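Local coordinates for protein glycosyl hydrolase (Aspergillus fumigatus, PDB 2X8R) that probably cleaves the beta-1,4 linkages of bacterial peptidoglycan next to N-acetylmuramic acid, as a family 25 lysozyme, at residues A117-F122 against A140-R145; L159-A162 against P168-T171; K170-P173 against T178-I181. All blocks are in the same frame, centred on the assembly; numbering follows the deposited sequence. Where two conformers were deposited one is given.

Contact 1 of 3, residues A117-F122 against A140-R145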
# COMPACT_ATOMS: atom_id res chain seq x y z
N ALA A 117 8.01 -16.59 0.99
CA ALA A 117 6.95 -17.44 0.48
C ALA A 117 5.56 -16.83 0.76
O ALA A 117 4.67 -16.84 -0.11
CB ALA A 117 7.05 -18.86 1.12
N TRP A 118 5.41 -16.30 1.97
CA TRP A 118 4.14 -15.67 2.38
C TRP A 118 3.83 -14.49 1.45
O TRP A 118 2.73 -14.42 0.90
CB TRP A 118 4.20 -15.20 3.85
CG TRP A 118 2.86 -14.81 4.39
CD1 TRP A 118 2.05 -15.57 5.19
CD2 TRP A 118 2.19 -13.55 4.24
NE1 TRP A 118 0.89 -14.89 5.48
CE2 TRP A 118 0.96 -13.64 4.93
CE3 TRP A 118 2.51 -12.35 3.57
CZ2 TRP A 118 0.03 -12.58 4.96
CZ3 TRP A 118 1.58 -11.27 3.60
CH2 TRP A 118 0.36 -11.39 4.30
N ILE A 119 4.81 -13.62 1.24
CA ILE A 119 4.59 -12.44 0.37
C ILE A 119 4.34 -12.86 -1.08
O ILE A 119 3.43 -12.32 -1.73
CB ILE A 119 5.77 -11.40 0.48
CG1 ILE A 119 5.97 -10.94 1.93
CG2 ILE A 119 5.52 -10.14 -0.41
CD1 ILE A 119 7.35 -10.31 2.16
N HIS A 120 5.10 -13.83 -1.59
CA HIS A 120 4.79 -14.37 -2.91
C HIS A 120 3.35 -14.91 -2.98
O HIS A 120 2.60 -14.62 -3.93
CB HIS A 120 5.81 -15.44 -3.30
CG HIS A 120 7.01 -14.89 -4.01
ND1 HIS A 120 8.30 -15.12 -3.58
CD2 HIS A 120 7.12 -14.16 -5.14
CE1 HIS A 120 9.15 -14.56 -4.42
NE2 HIS A 120 8.46 -13.96 -5.37
N ASP A 121 2.94 -15.64 -1.95
CA ASP A 121 1.58 -16.18 -1.94
C ASP A 121 0.51 -15.07 -1.99
O ASP A 121 -0.48 -15.20 -2.72
CB ASP A 121 1.38 -17.07 -0.74
CG ASP A 121 2.11 -18.45 -0.89
OD1 ASP A 121 2.66 -18.71 -1.98
OD2 ASP A 121 2.09 -19.28 0.05
N PHE A 122 0.69 -14.02 -1.18
CA PHE A 122 -0.21 -12.86 -1.23
C PHE A 122 -0.24 -12.22 -2.62
O PHE A 122 -1.32 -12.02 -3.21
CB PHE A 122 0.18 -11.80 -0.19
CG PHE A 122 -0.84 -10.69 -0.07
CD1 PHE A 122 -0.90 -9.65 -1.00
CD2 PHE A 122 -1.79 -10.74 0.97
CE1 PHE A 122 -1.86 -8.63 -0.89
CE2 PHE A 122 -2.76 -9.74 1.10
CZ PHE A 122 -2.81 -8.67 0.12
N ALA A 140 13.02 -0.06 3.86
CA ALA A 140 14.22 -0.80 3.46
C ALA A 140 14.73 -1.67 4.64
O ALA A 140 15.12 -2.82 4.44
CB ALA A 140 15.31 0.16 2.96
N ASP A 141 14.69 -1.10 5.85
CA ASP A 141 15.14 -1.77 7.06
C ASP A 141 14.35 -3.06 7.28
O ASP A 141 14.92 -4.13 7.54
CB ASP A 141 14.95 -0.86 8.28
CG ASP A 141 15.09 -1.64 9.57
OD1 ASP A 141 16.24 -1.87 9.97
OD2 ASP A 141 14.05 -2.08 10.13
N TRP A 142 13.01 -2.95 7.18
CA TRP A 142 12.19 -4.13 7.42
C TRP A 142 12.44 -5.21 6.35
O TRP A 142 12.64 -6.39 6.67
CB TRP A 142 10.72 -3.73 7.45
CG TRP A 142 9.86 -4.94 7.93
CD1 TRP A 142 9.44 -5.18 9.19
CD2 TRP A 142 9.36 -6.01 7.11
NE1 TRP A 142 8.69 -6.36 9.23
CE2 TRP A 142 8.65 -6.89 7.97
CE3 TRP A 142 9.47 -6.32 5.75
CZ2 TRP A 142 8.02 -8.07 7.49
CZ3 TRP A 142 8.87 -7.49 5.27
CH2 TRP A 142 8.15 -8.36 6.14
N TRP A 143 12.47 -4.80 5.07
CA TRP A 143 12.70 -5.72 3.98
C TRP A 143 14.03 -6.45 4.15
O TRP A 143 14.11 -7.67 3.91
CB TRP A 143 12.67 -4.98 2.64
CG TRP A 143 12.45 -5.89 1.49
CD1 TRP A 143 13.41 -6.35 0.61
CD2 TRP A 143 11.22 -6.51 1.10
NE1 TRP A 143 12.84 -7.21 -0.31
CE2 TRP A 143 11.49 -7.30 -0.06
CE3 TRP A 143 9.91 -6.43 1.57
CZ2 TRP A 143 10.50 -8.04 -0.72
CZ3 TRP A 143 8.91 -7.17 0.89
CH2 TRP A 143 9.22 -7.96 -0.24
N ASN A 144 15.04 -5.72 4.60
CA ASN A 144 16.32 -6.34 4.83
C ASN A 144 16.23 -7.35 5.98
O ASN A 144 16.64 -8.52 5.80
CB ASN A 144 17.37 -5.29 5.14
CG ASN A 144 18.73 -5.91 5.29
OD1 ASN A 144 19.26 -6.49 4.33
ND2 ASN A 144 19.29 -5.86 6.52
N ARG A 145 15.64 -6.93 7.10
CA ARG A 145 15.61 -7.82 8.28
C ARG A 145 14.74 -9.04 8.06
O ARG A 145 15.13 -10.16 8.43
CB ARG A 145 15.15 -7.10 9.54
CG ARG A 145 15.02 -8.03 10.79
CD ARG A 145 14.62 -7.22 12.02
NE ARG A 145 15.57 -6.13 12.23
CZ ARG A 145 15.35 -4.84 11.95
NH1 ARG A 145 14.17 -4.43 11.47
NH2 ARG A 145 16.32 -3.95 12.17
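Ile119 on helix 112-130 reaches across to two tryptophans of helix 140-147, and a single methyl group makes the junction. Its CG1 branch lies anti to the carbonyl carbon (chi1 -57°), and the nearly extended second torsion carries CD1 out to the tip. There CD1 comes in obliquely to the Trp143 ring, 3.7 Å from its CZ3 and 3.8 Å from its CH2. The second indole is more distant: CD1 of Ile119 lies 4.5 Å from CZ3 of Trp142, at the ring edge and close to its plane. Both indoles leave the helix with CG anti to the backbone N, and second torsions of opposite sign (96° for Trp142, -102° for Trp143) turn their benzo carbons to the isoleucine although neither CB points at the opposite helix. The backbones stay well apart, the CA atoms of Ile119 and Trp143 being 11.1 Å from each other. Ile136 of strand 135-138 touches both Ile119 and Trp143, while the NE1 of Trp143 is satisfied by Ala150 O and its ring meets Phe153 and Trp176 edge-to-face. Arg145 NH1, one turn on from Asp141, forms a salt bridge to its OD2 (2.7 Å), an oxygen also hydrogen-bonded with Tyr100 OH. This buried apolar layer of helices against a parallel strand belongs to the TIM-barrel-like fold of family 25 glycosyl hydrolases.

Contact 2 of 3, residues L159-A162 against P168-T171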
# COMPACT_ATOMS: atom_id res chain seq x y z
N LEU A 159 6.79 -0.47 -5.72
CA LEU A 159 7.25 -0.32 -4.34
C LEU A 159 6.75 1.00 -3.75
O LEU A 159 6.90 2.05 -4.39
CB LEU A 159 8.80 -0.33 -4.28
CG LEU A 159 9.46 0.03 -2.93
CD1 LEU A 159 9.23 -1.16 -1.95
CD2 LEU A 159 10.93 0.25 -3.26
N VAL A 160 6.19 0.94 -2.54
CA VAL A 160 5.76 2.11 -1.82
C VAL A 160 6.71 2.12 -0.64
O VAL A 160 6.63 1.25 0.25
CB VAL A 160 4.27 2.03 -1.32
CG1 VAL A 160 3.86 3.37 -0.59
CG2 VAL A 160 3.33 1.71 -2.50
N LEU A 161 7.61 3.10 -0.64
CA LEU A 161 8.73 3.06 0.31
C LEU A 161 8.64 4.12 1.38
O LEU A 161 8.61 5.30 1.08
CB LEU A 161 10.06 3.19 -0.46
CG LEU A 161 11.40 3.07 0.27
CD1 LEU A 161 11.49 1.76 1.05
CD2 LEU A 161 12.57 3.16 -0.79
N ALA A 162 8.60 3.69 2.65
CA ALA A 162 8.46 4.66 3.74
C ALA A 162 9.85 5.04 4.23
O ALA A 162 10.63 4.15 4.58
CB ALA A 162 7.60 4.12 4.88
N PRO A 168 14.50 12.30 -0.79
CA PRO A 168 14.01 10.97 -1.17
C PRO A 168 14.90 9.83 -0.70
O PRO A 168 16.10 10.03 -0.44
CB PRO A 168 14.06 10.98 -2.71
CG PRO A 168 14.24 12.39 -3.09
CD PRO A 168 14.92 13.07 -1.98
N PRO A 169 14.35 8.63 -0.65
CA PRO A 169 15.05 7.50 -0.06
C PRO A 169 16.34 7.18 -0.79
O PRO A 169 16.35 7.16 -2.00
CB PRO A 169 14.07 6.33 -0.29
CG PRO A 169 12.77 6.95 -0.40
CD PRO A 169 12.93 8.32 -0.94
N LYS A 170 17.40 6.90 -0.04
CA LYS A 170 18.70 6.64 -0.63
C LYS A 170 18.96 5.13 -0.73
O LYS A 170 19.75 4.68 -1.56
CB LYS A 170 19.81 7.37 0.15
N THR A 171 18.24 4.36 0.08
CA THR A 171 18.44 2.91 0.10
C THR A 171 17.18 2.29 -0.48
O THR A 171 16.11 2.45 0.10
CB THR A 171 18.66 2.39 1.52
OG1 THR A 171 19.77 3.09 2.10
CG2 THR A 171 18.96 0.88 1.51
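Strand 159-162 runs in extended form past an irregular length of chain, 168-171, with the CA atoms of Leu161 and Pro169 7.7 Å apart and no hydrogen bond joining the two. The strand belongs to the curled sheet of the TIM-barrel-like family 25 fold, where it lies parallel to strands 135-138 and 181-185, and the loop that follows it folds back over its end. Leu161 carries the contact. Its bond to CB points toward the loop; CG, anti to the backbone N (chi1 -175°), continues outward, and the second torsion (55°) leaves CD2 as the branch that touches. Leucine and proline lie alongside, running opposite ways: CD2 of Leu161 lies 3.8 Å from CG of Pro169, and the Leu161 CG is 4.2 Å from that same ring carbon. A single methyl, CD2, rests against the CB and CG of the ring. Trp179 and Trp182 also touch Pro169, and Ile172 touches Leu161, which places the pair within a larger apolar patch. Between Leu161 CD2 and Pro169 CB the gap closes to 3.5 Å, while the same methyl stands 3.7 Å from the carbonyl O of Thr171.

Contact 3 of 3, residues K170-P173 against T178-I181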
# COMPACT_ATOMS: atom_id res chain seq x y z
N LYS A 170 17.40 6.90 -0.04
CA LYS A 170 18.70 6.64 -0.63
C LYS A 170 18.96 5.13 -0.73
O LYS A 170 19.75 4.68 -1.56
CB LYS A 170 19.81 7.37 0.15
N THR A 171 18.24 4.36 0.08
CA THR A 171 18.44 2.91 0.10
C THR A 171 17.18 2.29 -0.48
O THR A 171 16.11 2.45 0.10
CB THR A 171 18.66 2.39 1.52
OG1 THR A 171 19.77 3.09 2.10
CG2 THR A 171 18.96 0.88 1.51
N ILE A 172 17.33 1.63 -1.62
CA ILE A 172 16.20 0.97 -2.31
C ILE A 172 16.33 -0.53 -2.11
O ILE A 172 17.31 -1.15 -2.53
CB ILE A 172 16.20 1.23 -3.83
CG1 ILE A 172 16.33 2.73 -4.16
CG2 ILE A 172 14.97 0.58 -4.48
CD1 ILE A 172 15.32 3.65 -3.42
N PRO A 173 15.28 -1.14 -1.52
CA PRO A 173 15.38 -2.56 -1.15
C PRO A 173 15.32 -3.50 -2.34
O PRO A 173 14.90 -3.13 -3.46
CB PRO A 173 14.16 -2.76 -0.25
CG PRO A 173 13.16 -1.74 -0.78
CD PRO A 173 14.00 -0.54 -1.10
N THR A 178 13.63 1.59 -8.41
CA THR A 178 13.34 2.80 -7.63
C THR A 178 11.97 2.62 -7.00
O THR A 178 11.35 1.58 -7.19
CB THR A 178 13.45 4.14 -8.49
OG1 THR A 178 13.41 5.26 -7.59
CG2 THR A 178 12.34 4.25 -9.49
N TRP A 179 11.52 3.57 -6.20
CA TRP A 179 10.18 3.53 -5.63
C TRP A 179 9.18 4.06 -6.63
O TRP A 179 9.51 4.95 -7.46
CB TRP A 179 10.15 4.37 -4.33
CG TRP A 179 10.85 5.73 -4.46
CD1 TRP A 179 12.20 5.99 -4.27
CD2 TRP A 179 10.24 6.99 -4.79
NE1 TRP A 179 12.44 7.32 -4.45
CE2 TRP A 179 11.26 7.96 -4.76
CE3 TRP A 179 8.92 7.41 -5.02
CZ2 TRP A 179 11.02 9.33 -5.03
CZ3 TRP A 179 8.66 8.76 -5.30
CH2 TRP A 179 9.71 9.71 -5.30
N THR A 180 7.96 3.54 -6.58
CA THR A 180 6.82 4.10 -7.31
C THR A 180 6.14 5.19 -6.47
O THR A 180 5.80 6.22 -6.99
CB THR A 180 5.83 3.02 -7.72
OG1 THR A 180 6.48 2.06 -8.57
CG2 THR A 180 4.60 3.60 -8.44
N ILE A 181 5.99 4.94 -5.16
CA ILE A 181 5.44 5.91 -4.21
C ILE A 181 6.38 5.98 -3.00
O ILE A 181 6.83 4.95 -2.51
CB ILE A 181 4.07 5.47 -3.65
CG1 ILE A 181 3.09 5.16 -4.76
CG2 ILE A 181 3.49 6.54 -2.71
CD1 ILE A 181 2.83 6.29 -5.62
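The torsions of both residues set up the meeting of Ile172 and Trp179. In Ile172, CG1 stands anti to the carbonyl carbon, and the second torsion, near -51°, folds CD1 round toward the indole; CG2, anti to the backbone N, is left to face Thr178. In Trp179, CG lies between the backbone N and the carbonyl carbon (chi1 45°), which raises the indole over its own main chain, and the second torsion (-87°) sets the rotation of the ring that presents CD1 to the isoleucine. The Ile172 methyl CD1 then comes to 4.0 Å from CD1 of Trp179, at the ring edge and near the plane of the indole. The two side chains meet at a slant and the touch is a purely apolar one. Both segments lie in the long loop that links strands 159-162 and 181-185, neighbouring parallel strands of the TIM-barrel-like family 25 fold, and the contact joins the two limbs of this loop. Trp182 meets the Trp179 indole with planes at about 55°, and Pro169 touches it as well, while Leu161 backs Ile172 from the strand. Nearer the start of the second limb, backbone rather than side chain is involved: CG2 of Ile172 rests 4.2 Å from CA of Thr178, whose own CB points away, and the CA atoms of Ile172 and Thr178 are 6.3 Å apart.

How the contacts relate
From the N terminus, contact 1 comes first: 117-122 and 140-145 close a loop that includes strand 135-138, and it is complete before contact 2 opens. Contact 2 then closes a short loop from strand 159-162 to 168-171, and contact 3 begins on its last residues, Lys170 and Thr171, to close a second short loop at 178-181. Contact 1 thus precedes the other two, and contacts 2 and 3 overlap at those two residues without either enclosing the other. In space the last two are neighbours, their centres about 4 Å apart, joined by probable strand hydrogen bonds such as Leu161 N to Ile181 O. Contact 1 meets both through helix 140-147: Ala140 packs on Leu161 and Thr171, and Trp143 on Pro173.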